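Local coordinates for alpha-L-rhamnosidase (Klebsiella oxytoca, PDB 4XHC), which hydrolyses terminal alpha-L-rhamnose residues from rhamnosides as a two-domain glycoside hydrolase of family GH78, and binds rhamnose in its pocket, at residues A[372-383]-A[397-408]. Sequence-based numbering, arbitrary orientation.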
ATOM      1  N   GLN A 372      -4.717  46.885  -6.464  1.00 47.87           N
ATOM      2  CA  GLN A 372      -4.448  48.132  -7.164  1.00 49.53           C
ATOM      3  C   GLN A 372      -2.940  48.317  -7.334  1.00 48.97           C
ATOM      4  O   GLN A 372      -2.472  48.716  -8.405  1.00 52.04           O
ATOM      5  CB  GLN A 372      -5.045  49.310  -6.390  1.00 50.76           C
ATOM      6  CG  GLN A 372      -4.894  50.676  -7.061  1.00 53.32           C
ATOM      7  CD  GLN A 372      -5.915  50.951  -8.150  1.00 54.44           C
ATOM      8  OE1 GLN A 372      -6.875  50.211  -8.328  1.00 55.36           O
ATOM      9  NE2 GLN A 372      -5.737  52.061  -8.851  1.00 57.52           N
ATOM     10  N   GLY A 373      -2.187  48.038  -6.276  1.00 46.45           N
ATOM     11  CA  GLY A 373      -0.737  48.156  -6.306  1.00 46.30           C
ATOM     12  C   GLY A 373      -0.091  47.156  -7.248  1.00 46.54           C
ATOM     13  O   GLY A 373       0.880  47.468  -7.929  1.00 46.85           O
ATOM     14  N   VAL A 374      -0.620  45.945  -7.300  1.00 46.44           N
ATOM     15  CA  VAL A 374      -0.051  44.943  -8.188  1.00 47.58           C
ATOM     16  C   VAL A 374      -0.268  45.355  -9.642  1.00 49.19           C
ATOM     17  O   VAL A 374       0.616  45.192 -10.478  1.00 53.12           O
ATOM     18  CB  VAL A 374      -0.621  43.541  -7.899  1.00 47.23           C
ATOM     19  CG1 VAL A 374      -0.238  42.555  -8.997  1.00 46.95           C
ATOM     20  CG2 VAL A 374      -0.117  43.042  -6.549  1.00 46.45           C
ATOM     21  N   LEU A 375      -1.434  45.905  -9.932  1.00 48.76           N
ATOM     22  CA  LEU A 375      -1.742  46.367 -11.273  1.00 49.77           C
ATOM     23  C   LEU A 375      -0.769  47.454 -11.714  1.00 51.02           C
ATOM     24  O   LEU A 375      -0.220  47.401 -12.812  1.00 51.83           O
ATOM     25  CB  LEU A 375      -3.182  46.892 -11.331  1.00 50.37           C
ATOM     26  CG  LEU A 375      -3.639  47.468 -12.669  1.00 50.86           C
ATOM     27  CD1 LEU A 375      -3.449  46.446 -13.779  1.00 50.61           C
ATOM     28  CD2 LEU A 375      -5.088  47.907 -12.573  1.00 51.77           C
ATOM     29  N   ILE A 376      -0.564  48.442 -10.851  1.00 51.34           N
ATOM     30  CA  ILE A 376       0.330  49.561 -11.152  1.00 51.58           C
ATOM     31  C   ILE A 376       1.781  49.093 -11.285  1.00 51.45           C
ATOM     32  O   ILE A 376       2.523  49.578 -12.131  1.00 52.76           O
ATOM     33  CB  ILE A 376       0.232  50.651 -10.066  1.00 51.70           C
ATOM     34  CG1 ILE A 376      -1.152  51.301 -10.104  1.00 51.91           C
ATOM     35  CG2 ILE A 376       1.317  51.707 -10.257  1.00 53.43           C
ATOM     36  CD1 ILE A 376      -1.463  52.157  -8.896  1.00 52.11           C
ATOM     37  N   TYR A 377       2.176  48.151 -10.437  1.00 51.08           N
ATOM     38  CA  TYR A 377       3.519  47.576 -10.480  1.00 52.02           C
ATOM     39  C   TYR A 377       3.779  46.878 -11.813  1.00 53.26           C
ATOM     40  O   TYR A 377       4.838  47.059 -12.421  1.00 53.26           O
ATOM     41  CB  TYR A 377       3.700  46.577  -9.322  1.00 50.92           C
ATOM     42  CG  TYR A 377       5.085  45.981  -9.221  1.00 50.30           C
ATOM     43  CD1 TYR A 377       5.402  44.813  -9.891  1.00 50.47           C
ATOM     44  CD2 TYR A 377       6.074  46.586  -8.447  1.00 50.60           C
ATOM     45  CE1 TYR A 377       6.670  44.267  -9.808  1.00 52.05           C
ATOM     46  CE2 TYR A 377       7.340  46.049  -8.353  1.00 51.23           C
ATOM     47  CZ  TYR A 377       7.632  44.888  -9.038  1.00 52.70           C
ATOM     48  OH  TYR A 377       8.882  44.332  -8.966  1.00 54.52           O
ATOM     49  N   CYS A 378       2.804  46.089 -12.264  1.00 53.49           N
ATOM     50  CA  CYS A 378       2.964  45.276 -13.472  1.00 54.24           C
ATOM     51  C   CYS A 378       2.732  46.079 -14.761  1.00 53.73           C
ATOM     52  O   CYS A 378       3.374  45.838 -15.785  1.00 53.79           O
ATOM     53  CB  CYS A 378       2.085  44.022 -13.392  1.00 54.76           C
ATOM     54  SG  CYS A 378       2.655  42.809 -12.149  1.00 60.35           S
ATOM     55  N   LEU A 379       1.858  47.072 -14.704  1.00 53.37           N
ATOM     56  CA  LEU A 379       1.716  48.005 -15.823  1.00 54.06           C
ATOM     57  C   LEU A 379       3.039  48.708 -16.125  1.00 54.63           C
ATOM     58  O   LEU A 379       3.422  48.845 -17.276  1.00 55.91           O
ATOM     59  CB  LEU A 379       0.638  49.034 -15.527  1.00 53.98           C
ATOM     60  CG  LEU A 379       0.289  49.960 -16.677  1.00 57.06           C
ATOM     61  CD1 LEU A 379      -0.146  49.177 -17.899  1.00 58.20           C
ATOM     62  CD2 LEU A 379      -0.811  50.913 -16.250  1.00 59.25           C
ATOM     63  N   GLN A 380       3.746  49.136 -15.086  1.00 54.60           N
ATOM     64  CA  GLN A 380       5.065  49.762 -15.249  1.00 56.09           C
ATOM     65  C   GLN A 380       6.033  48.879 -16.043  1.00 55.04           C
ATOM     66  O   GLN A 380       6.756  49.369 -16.899  1.00 55.78           O
ATOM     67  CB  GLN A 380       5.654  50.099 -13.871  1.00 56.09           C
ATOM     68  CG  GLN A 380       7.025  50.774 -13.864  1.00 57.24           C
ATOM     69  CD  GLN A 380       7.023  52.136 -14.521  1.00 57.63           C
ATOM     70  OE1 GLN A 380       6.902  53.157 -13.849  1.00 58.75           O
ATOM     71  NE2 GLN A 380       7.140  52.159 -15.835  1.00 58.28           N
ATOM     72  N   ARG A 381       6.039  47.583 -15.752  1.00 54.23           N
ATOM     73  CA  ARG A 381       6.902  46.653 -16.476  1.00 55.42           C
ATOM     74  C   ARG A 381       6.388  46.411 -17.887  1.00 55.36           C
ATOM     75  O   ARG A 381       7.183  46.222 -18.804  1.00 57.66           O
ATOM     76  CB  ARG A 381       7.052  45.317 -15.738  1.00 55.62           C
ATOM     77  CG  ARG A 381       8.146  45.307 -14.681  1.00 56.42           C
ATOM     78  CD  ARG A 381       7.647  45.895 -13.380  1.00 56.99           C
ATOM     79  NE  ARG A 381       8.736  46.232 -12.468  1.00 59.56           N
ATOM     80  CZ  ARG A 381       8.619  47.069 -11.438  1.00 59.62           C
ATOM     81  NH1 ARG A 381       7.463  47.661 -11.159  1.00 59.49           N
ATOM     82  NH2 ARG A 381       9.667  47.323 -10.676  1.00 59.85           N
ATOM     83  N   ALA A 382       5.068  46.405 -18.062  1.00 53.40           N
ATOM     84  CA  ALA A 382       4.485  46.329 -19.404  1.00 54.37           C
ATOM     85  C   ALA A 382       4.909  47.519 -20.293  1.00 56.83           C
ATOM     86  O   ALA A 382       5.050  47.378 -21.502  1.00 57.03           O
ATOM     87  CB  ALA A 382       2.968  46.243 -19.319  1.00 53.64           C
ATOM     88  N   ILE A 383       5.117  48.682 -19.686  1.00 58.03           N
ATOM     89  CA  ILE A 383       5.597  49.853 -20.414  1.00 61.23           C
ATOM     90  C   ILE A 383       7.032  49.630 -20.863  1.00 62.93           C
ATOM     91  O   ILE A 383       7.380  49.915 -22.012  1.00 65.08           O
ATOM     92  CB  ILE A 383       5.516  51.130 -19.556  1.00 62.24           C
ATOM     93  CG1 ILE A 383       4.058  51.514 -19.341  1.00 63.06           C
ATOM     94  CG2 ILE A 383       6.246  52.293 -20.216  1.00 65.13           C
ATOM     95  CD1 ILE A 383       3.854  52.483 -18.195  1.00 63.50           C
ATOM     96  N   TYR A 397      -0.280  53.471 -22.348  1.00 68.52           N
ATOM     97  CA  TYR A 397       0.028  52.844 -21.054  1.00 67.16           C
ATOM     98  C   TYR A 397       0.606  53.839 -20.027  1.00 66.92           C
ATOM     99  O   TYR A 397       0.287  53.754 -18.840  1.00 65.64           O
ATOM    100  CB  TYR A 397       1.004  51.674 -21.237  1.00 67.86           C
ATOM    101  CG  TYR A 397       0.399  50.330 -21.628  1.00 67.67           C
ATOM    102  CD1 TYR A 397      -0.965  50.183 -21.916  1.00 68.03           C
ATOM    103  CD2 TYR A 397       1.217  49.199 -21.747  1.00 67.36           C
ATOM    104  CE1 TYR A 397      -1.495  48.953 -22.279  1.00 67.25           C
ATOM    105  CE2 TYR A 397       0.695  47.966 -22.115  1.00 67.29           C
ATOM    106  CZ  TYR A 397      -0.663  47.848 -22.378  1.00 67.59           C
ATOM    107  OH  TYR A 397      -1.186  46.623 -22.737  1.00 67.43           O
ATOM    108  N   ARG A 398       1.436  54.784 -20.468  1.00 69.20           N
ATOM    109  CA  ARG A 398       1.974  55.798 -19.545  1.00 70.38           C
ATOM    110  C   ARG A 398       0.897  56.701 -18.969  1.00 70.21           C
ATOM    111  O   ARG A 398       0.976  57.087 -17.802  1.00 66.67           O
ATOM    112  CB  ARG A 398       3.061  56.661 -20.199  1.00 74.79           C
ATOM    113  CG  ARG A 398       4.440  56.030 -20.121  1.00 77.07           C
ATOM    114  CD  ARG A 398       5.557  56.946 -20.611  1.00 80.85           C
ATOM    115  NE  ARG A 398       6.494  56.169 -21.425  1.00 83.91           N
ATOM    116  CZ  ARG A 398       6.613  56.249 -22.753  1.00 85.86           C
ATOM    117  NH1 ARG A 398       5.878  57.102 -23.467  1.00 85.84           N
ATOM    118  NH2 ARG A 398       7.492  55.464 -23.377  1.00 87.13           N
ATOM    119  N   GLN A 399      -0.089  57.056 -19.794  1.00 74.13           N
ATOM    120  CA  GLN A 399      -1.224  57.867 -19.340  1.00 76.92           C
ATOM    121  C   GLN A 399      -2.068  57.086 -18.358  1.00 73.32           C
ATOM    122  O   GLN A 399      -2.538  57.625 -17.366  1.00 73.17           O
ATOM    123  CB  GLN A 399      -2.101  58.294 -20.505  1.00 81.39           C
ATOM    124  CG  GLN A 399      -1.411  59.250 -21.443  1.00 88.78           C
ATOM    125  CD  GLN A 399      -2.293  59.637 -22.597  1.00 95.81           C
ATOM    126  OE1 GLN A 399      -3.129  60.521 -22.453  1.00 97.94           O
ATOM    127  NE2 GLN A 399      -2.103  59.003 -23.752  1.00 98.34           N
ATOM    128  N   ARG A 400      -2.260  55.812 -18.655  1.00 70.85           N
ATOM    129  CA  ARG A 400      -3.056  54.949 -17.815  1.00 69.70           C
ATOM    130  C   ARG A 400      -2.415  54.737 -16.441  1.00 65.71           C
ATOM    131  O   ARG A 400      -3.111  54.704 -15.425  1.00 63.71           O
ATOM    132  CB  ARG A 400      -3.258  53.612 -18.504  1.00 72.03           C
ATOM    133  CG  ARG A 400      -4.464  52.854 -17.997  1.00 76.99           C
ATOM    134  CD  ARG A 400      -5.689  53.312 -18.780  1.00 83.19           C
ATOM    135  NE  ARG A 400      -6.859  52.438 -18.659  1.00 88.44           N
ATOM    136  CZ  ARG A 400      -7.610  52.283 -17.567  1.00 93.01           C
ATOM    137  NH1 ARG A 400      -7.348  52.943 -16.433  1.00 92.82           N
ATOM    138  NH2 ARG A 400      -8.641  51.438 -17.617  1.00 95.12           N
ATOM    139  N   LEU A 401      -1.091  54.595 -16.422  1.00 64.30           N
ATOM    140  CA  LEU A 401      -0.328  54.483 -15.176  1.00 61.64           C
ATOM    141  C   LEU A 401      -0.601  55.682 -14.269  1.00 64.04           C
ATOM    142  O   LEU A 401      -0.790  55.536 -13.059  1.00 65.02           O
ATOM    143  CB  LEU A 401       1.173  54.389 -15.474  1.00 60.12           C
ATOM    144  CG  LEU A 401       2.082  54.010 -14.297  1.00 58.04           C
ATOM    145  CD1 LEU A 401       1.926  52.538 -13.933  1.00 54.78           C
ATOM    146  CD2 LEU A 401       3.534  54.333 -14.614  1.00 58.23           C
ATOM    147  N   GLN A 402      -0.636  56.864 -14.868  1.00 68.84           N
ATOM    148  CA  GLN A 402      -0.880  58.084 -14.124  1.00 71.25           C
ATOM    149  C   GLN A 402      -2.284  58.118 -13.519  1.00 66.67           C
ATOM    150  O   GLN A 402      -2.451  58.528 -12.370  1.00 63.53           O
ATOM    151  CB  GLN A 402      -0.663  59.324 -15.014  1.00 79.86           C
ATOM    152  CG  GLN A 402      -0.310  60.580 -14.231  1.00 84.35           C
ATOM    153  CD  GLN A 402       0.568  60.272 -13.015  1.00 88.30           C
ATOM    154  OE1 GLN A 402       0.080  60.216 -11.873  1.00 90.49           O
ATOM    155  NE2 GLN A 402       1.852  60.020 -13.255  1.00 89.83           N
ATOM    156  N   GLN A 403      -3.288  57.713 -14.300  1.00 65.27           N
ATOM    157  CA  GLN A 403      -4.671  57.659 -13.814  1.00 62.84           C
ATOM    158  C   GLN A 403      -4.780  56.758 -12.609  1.00 58.31           C
ATOM    159  O   GLN A 403      -5.367  57.146 -11.605  1.00 58.14           O
ATOM    160  CB  GLN A 403      -5.619  57.204 -14.920  1.00 65.81           C
ATOM    161  CG  GLN A 403      -5.836  58.285 -15.964  1.00 72.62           C
ATOM    162  CD  GLN A 403      -6.549  57.764 -17.188  1.00 76.05           C
ATOM    163  OE1 GLN A 403      -7.353  56.828 -17.092  1.00 79.67           O
ATOM    164  NE2 GLN A 403      -6.266  58.363 -18.345  1.00 78.29           N
ATOM    165  N   LEU A 404      -4.177  55.574 -12.696  1.00 56.41           N
ATOM    166  CA  LEU A 404      -4.261  54.581 -11.621  1.00 53.02           C
ATOM    167  C   LEU A 404      -3.574  55.057 -10.342  1.00 50.78           C
ATOM    168  O   LEU A 404      -4.123  54.902  -9.252  1.00 48.06           O
ATOM    169  CB  LEU A 404      -3.656  53.245 -12.060  1.00 52.65           C
ATOM    170  CG  LEU A 404      -4.304  52.516 -13.237  1.00 54.74           C
ATOM    171  CD1 LEU A 404      -3.567  51.216 -13.518  1.00 55.32           C
ATOM    172  CD2 LEU A 404      -5.777  52.242 -12.978  1.00 54.81           C
ATOM    173  N   LYS A 405      -2.378  55.621 -10.469  1.00 51.24           N
ATOM    174  CA  LYS A 405      -1.698  56.191  -9.310  1.00 51.58           C
ATOM    175  C   LYS A 405      -2.515  57.311  -8.654  1.00 53.25           C
ATOM    176  O   LYS A 405      -2.652  57.332  -7.432  1.00 53.08           O
ATOM    177  CB  LYS A 405      -0.327  56.731  -9.688  1.00 54.36           C
ATOM    178  CG  LYS A 405       0.670  55.660 -10.049  1.00 54.00           C
ATOM    179  CD  LYS A 405       2.079  56.212 -10.089  1.00 55.44           C
ATOM    180  CE  LYS A 405       3.036  55.129 -10.535  1.00 56.53           C
ATOM    181  NZ  LYS A 405       4.456  55.528 -10.401  1.00 59.41           N
ATOM    182  N   SER A 406      -3.041  58.241  -9.457  1.00 55.65           N
ATOM    183  CA  SER A 406      -3.902  59.309  -8.930  1.00 56.83           C
ATOM    184  C   SER A 406      -5.145  58.765  -8.238  1.00 55.30           C
ATOM    185  O   SER A 406      -5.504  59.215  -7.146  1.00 57.88           O
ATOM    186  CB  SER A 406      -4.342  60.265 -10.033  1.00 58.92           C
ATOM    187  OG  SER A 406      -3.232  60.994 -10.495  1.00 61.86           O
ATOM    188  N   ALA A 407      -5.802  57.807  -8.874  1.00 52.64           N
ATOM    189  CA  ALA A 407      -6.996  57.212  -8.312  1.00 51.27           C
ATOM    190  C   ALA A 407      -6.686  56.513  -6.980  1.00 50.91           C
ATOM    191  O   ALA A 407      -7.498  56.542  -6.052  1.00 51.79           O
ATOM    192  CB  ALA A 407      -7.608  56.243  -9.303  1.00 50.80           C
ATOM    193  N   ALA A 408      -5.511  55.901  -6.884  1.00 49.47           N
ATOM    194  CA  ALA A 408      -5.094  55.268  -5.645  1.00 48.93           C
ATOM    195  C   ALA A 408      -4.980  56.289  -4.517  1.00 49.45           C
ATOM    196  O   ALA A 408      -5.509  56.074  -3.428  1.00 49.47           O
ATOM    197  CB  ALA A 408      -3.774  54.546  -5.842  1.00 49.76           C
TER
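Ile-376 faces Leu-401 and Ile-383 faces Tyr-397, each pair with CA atoms 6.4 Å apart, where segments 372-383 and 397-408 run antiparallel at 163° with axes 9.8 Å apart at closest approach. The interface is mostly apolar, built as knobs into holes from both sides. Leu-379 drops between Tyr-397, Arg-400, Leu-401 and Leu-404; chi1 (-173°) swings its CG away from the backbone N and beside the carbonyl carbon, and the branch there sends CD2 against the backbone N of Leu-401 while CD1 makes a CH-pi contact over one face of the Tyr-397 ring, 4.1 Å from the ring centroid. At the edge of that ring lies Ile-383 CG1, which packs 3.6 Å from Tyr-397 CB. In return, Leu-401 enters the hole formed by Ile-376, Leu-379, Gln-380 and Ile-383: CD1 meets Ile-376 CG2, and CD2 touches Gln-380 OE1 and Ile-383 CD1. Leu-404 is the third knob, its CB against Ile-376 CG1 and its CD1 3.8 Å from Leu-375 CD2, the two leucine side chains crossing nearly at right angles. Near Ala-408, Gln-372 supplies the polar link. Its chain bends at chi2 (81°), and NE2 donates a long, bent hydrogen bond to Leu-404 O (3.3 Å), which lies in the amide plane; Ala-408 N reaches the same oxygen from the opposite face of the carbonyl plane. The amide is also held by Gly-347 O at NE2 and Val-349 N at OE1, fixing its rotation. Ile-376 CG2 rests on Lys-405 CE, whose NZ goes on to Glu-440 O. The pair forms a helical hairpin, 368-389 with 391-412, in the six-hairpin glycosidase domain. Helix 322-340 covers Leu-379, Ala-382 and Tyr-397 through Val-336, while helices 302-319 and 430-438 pack against Val-374 and Tyr-377.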